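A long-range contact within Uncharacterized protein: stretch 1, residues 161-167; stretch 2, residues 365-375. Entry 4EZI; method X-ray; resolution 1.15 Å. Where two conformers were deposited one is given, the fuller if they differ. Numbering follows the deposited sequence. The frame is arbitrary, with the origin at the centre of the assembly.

Stretch 1 (161-167) DKLYLAG
Stretch 2, residues 365-375: FFKQFERQEAM

How do the backbones lie? The strand running through L163 to G167 is extended and packs nearly antiparallel to helix 365-370, their axes crossing at 164° and approaching to 9.7 Å. In register, Y164 CA sits 6.6 Å from F366 CA, and K162 CA 7.1 Å from E370 CA. CA-to-CB points toward the helix at K162, Y164 and A166 and away at L165.

What sets the aromatic centre? Y164 (chi1 -45°, chi2 -77°) and F366 (chi1 -64°, chi2 -20°) both take chi1 m, and each lays its CB over the other's ring face. Y164 CB stands 3.5 Å from the F366 ring centroid, F366 CB 4.1 Å from the Y164 centroid. The planes, 28° apart, are slid so that the rings barely overlap, with centroids 5.1 Å apart. At the F366 edge, CZ meets A166 CB at 3.6 Å and L165 O at 3.4 Å.

How does K162 reach the chain beyond the helix? Bent at chi1 and chi2 (m, m), it then runs straight through t, t. K162 NZ donates to F369 O in the last helical turn and to Q372 O in the loop after it, both at 2.8 Å, and weakly to E373 O at 3.3 Å. R371 is the first residue to leave helical phi/psi.

What does E370 offer the strand? Its CB, set sideways, lies 3.2 Å from Y164 OH, while its t, t chain (chi3 9°) ends at a salt bridge within the helix, K367 NZ to E370 OE1 at 2.8 Å, with K367 m, m, t, t.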

# COMPACT_ATOMS: atom_id res chain seq x y z
N ASP A 161 -10.70 20.11 -3.46
CA ASP A 161 -10.48 19.14 -4.54
C ASP A 161 -9.05 18.60 -4.57
O ASP A 161 -8.69 17.85 -5.49
CB ASP A 161 -10.93 19.73 -5.89
CG ASP A 161 -12.46 19.88 -6.00
OD1 ASP A 161 -13.21 18.97 -5.57
OD2 ASP A 161 -12.93 20.92 -6.53
N LYS A 162 -8.23 18.97 -3.59
CA LYS A 162 -6.86 18.43 -3.52
C LYS A 162 -6.93 16.96 -3.08
O LYS A 162 -7.59 16.62 -2.09
CB LYS A 162 -6.00 19.20 -2.53
CG LYS A 162 -5.71 20.67 -2.92
CD LYS A 162 -4.66 20.79 -4.01
CE LYS A 162 -4.29 22.26 -4.30
NZ LYS A 162 -3.27 22.38 -5.37
N LEU A 163 -6.24 16.10 -3.82
CA LEU A 163 -6.20 14.67 -3.58
C LEU A 163 -4.79 14.15 -3.78
O LEU A 163 -4.20 14.30 -4.86
CB LEU A 163 -7.17 13.95 -4.52
CG LEU A 163 -7.17 12.43 -4.48
CD1 LEU A 163 -7.53 11.86 -3.09
CD2 LEU A 163 -8.11 11.88 -5.52
N TYR A 164 -4.24 13.54 -2.74
CA TYR A 164 -2.88 13.03 -2.75
C TYR A 164 -2.91 11.52 -2.53
O TYR A 164 -3.68 11.05 -1.70
CB TYR A 164 -2.06 13.70 -1.63
CG TYR A 164 -2.25 15.20 -1.53
CD1 TYR A 164 -1.63 16.07 -2.42
CD2 TYR A 164 -3.09 15.74 -0.57
CE1 TYR A 164 -1.82 17.46 -2.31
CE2 TYR A 164 -3.28 17.10 -0.45
CZ TYR A 164 -2.67 17.96 -1.34
OH TYR A 164 -2.84 19.31 -1.22
N LEU A 165 -2.06 10.76 -3.22
CA LEU A 165 -2.05 9.30 -3.08
C LEU A 165 -0.64 8.87 -2.68
O LEU A 165 0.32 9.17 -3.38
CB LEU A 165 -2.43 8.62 -4.40
CG LEU A 165 -3.68 9.13 -5.13
CD1 LEU A 165 -3.82 8.37 -6.45
CD2 LEU A 165 -4.95 9.05 -4.30
N ALA A 166 -0.51 8.10 -1.59
CA ALA A 166 0.79 7.60 -1.14
C ALA A 166 0.63 6.21 -0.55
O ALA A 166 -0.45 5.81 -0.16
CB ALA A 166 1.43 8.53 -0.12
N GLY A 167 1.75 5.52 -0.41
CA GLY A 167 1.77 4.25 0.26
C GLY A 167 3.18 3.76 0.37
O GLY A 167 4.09 4.40 -0.17
N PHE A 365 6.49 16.42 -0.71
CA PHE A 365 6.02 16.44 -2.09
C PHE A 365 4.58 16.93 -2.18
O PHE A 365 4.26 17.79 -3.01
CB PHE A 365 6.15 15.05 -2.69
CG PHE A 365 5.94 14.96 -4.17
CD1 PHE A 365 6.82 15.57 -5.05
CD2 PHE A 365 4.88 14.25 -4.69
CE1 PHE A 365 6.65 15.45 -6.43
CE2 PHE A 365 4.69 14.13 -6.05
CZ PHE A 365 5.59 14.72 -6.92
N PHE A 366 3.72 16.43 -1.31
CA PHE A 366 2.33 16.85 -1.32
C PHE A 366 2.19 18.32 -0.96
O PHE A 366 1.41 19.06 -1.59
CB PHE A 366 1.50 15.98 -0.38
CG PHE A 366 1.43 14.54 -0.82
CD1 PHE A 366 1.71 14.16 -2.13
CD2 PHE A 366 1.12 13.55 0.10
CE1 PHE A 366 1.64 12.86 -2.52
CE2 PHE A 366 1.04 12.21 -0.29
CZ PHE A 366 1.31 11.86 -1.60
N LYS A 367 2.98 18.79 -0.02
CA LYS A 367 2.95 20.21 0.34
C LYS A 367 3.33 21.10 -0.85
O LYS A 367 2.74 22.17 -1.05
CB LYS A 367 3.85 20.47 1.54
CG LYS A 367 3.28 19.96 2.86
CD LYS A 367 2.18 20.89 3.37
CE LYS A 367 1.32 20.23 4.42
NZ LYS A 367 0.14 21.09 4.76
N GLN A 368 4.29 20.65 -1.66
CA GLN A 368 4.70 21.39 -2.84
C GLN A 368 3.52 21.59 -3.77
O GLN A 368 3.34 22.69 -4.30
CB GLN A 368 5.83 20.66 -3.57
CG GLN A 368 6.31 21.35 -4.82
CD GLN A 368 7.45 20.63 -5.51
OE1 GLN A 368 8.18 19.85 -4.89
NE2 GLN A 368 7.61 20.91 -6.80
N PHE A 369 2.71 20.56 -3.96
CA PHE A 369 1.57 20.64 -4.85
C PHE A 369 0.32 21.20 -4.21
O PHE A 369 -0.57 21.69 -4.91
CB PHE A 369 1.41 19.33 -5.64
CG PHE A 369 2.53 19.14 -6.59
CD1 PHE A 369 2.56 19.92 -7.74
CD2 PHE A 369 3.63 18.36 -6.27
CE1 PHE A 369 3.65 19.87 -8.58
CE2 PHE A 369 4.72 18.29 -7.13
CZ PHE A 369 4.71 19.06 -8.28
N GLU A 370 0.26 21.19 -2.88
CA GLU A 370 -0.80 21.89 -2.16
C GLU A 370 -0.74 23.40 -2.42
O GLU A 370 -1.77 24.04 -2.57
CB GLU A 370 -0.64 21.62 -0.65
CG GLU A 370 -1.71 22.29 0.21
CD GLU A 370 -1.66 21.86 1.70
OE1 GLU A 370 -0.71 21.19 2.12
OE2 GLU A 370 -2.60 22.19 2.43
N ARG A 371 0.47 23.94 -2.44
CA ARG A 371 0.71 25.40 -2.45
C ARG A 371 0.92 25.99 -3.84
O ARG A 371 1.50 27.08 -4.00
CB ARG A 371 1.87 25.78 -1.49
CG ARG A 371 3.24 25.35 -1.97
CD ARG A 371 4.29 25.62 -0.95
NE ARG A 371 5.61 25.24 -1.46
CZ ARG A 371 6.35 24.20 -1.03
NH1 ARG A 371 5.96 23.40 -0.04
NH2 ARG A 371 7.52 23.97 -1.61
N GLN A 372 0.39 25.31 -4.84
CA GLN A 372 0.28 25.88 -6.17
C GLN A 372 -1.01 25.37 -6.77
O GLN A 372 -1.63 24.42 -6.26
CB GLN A 372 1.51 25.56 -7.04
CG GLN A 372 1.75 24.08 -7.27
CD GLN A 372 2.97 23.79 -8.16
OE1 GLN A 372 4.12 23.76 -7.68
NE2 GLN A 372 2.72 23.50 -9.43
N GLU A 373 -1.44 26.01 -7.85
CA GLU A 373 -2.69 25.62 -8.47
C GLU A 373 -3.79 25.48 -7.38
O GLU A 373 -4.57 24.54 -7.44
CB GLU A 373 -2.43 24.32 -9.29
CG GLU A 373 -3.64 23.51 -9.84
CD GLU A 373 -3.28 22.47 -10.91
OE1 GLU A 373 -2.21 22.58 -11.54
OE2 GLU A 373 -4.11 21.56 -11.14
N ALA A 374 -3.83 26.37 -6.37
CA ALA A 374 -4.76 26.22 -5.24
C ALA A 374 -5.85 27.31 -5.31
O ALA A 374 -5.55 28.53 -5.37
CB ALA A 374 -4.01 26.24 -3.87
N MSE A 375 -7.12 26.88 -5.27
CA MSE A 375 -8.28 27.78 -5.35
C MSE A 375 -9.40 27.20 -4.50
O MSE A 375 -9.64 25.99 -4.54
CB MSE A 375 -8.73 27.92 -6.81
O HOH W 1 -9.50 22.59 -4.41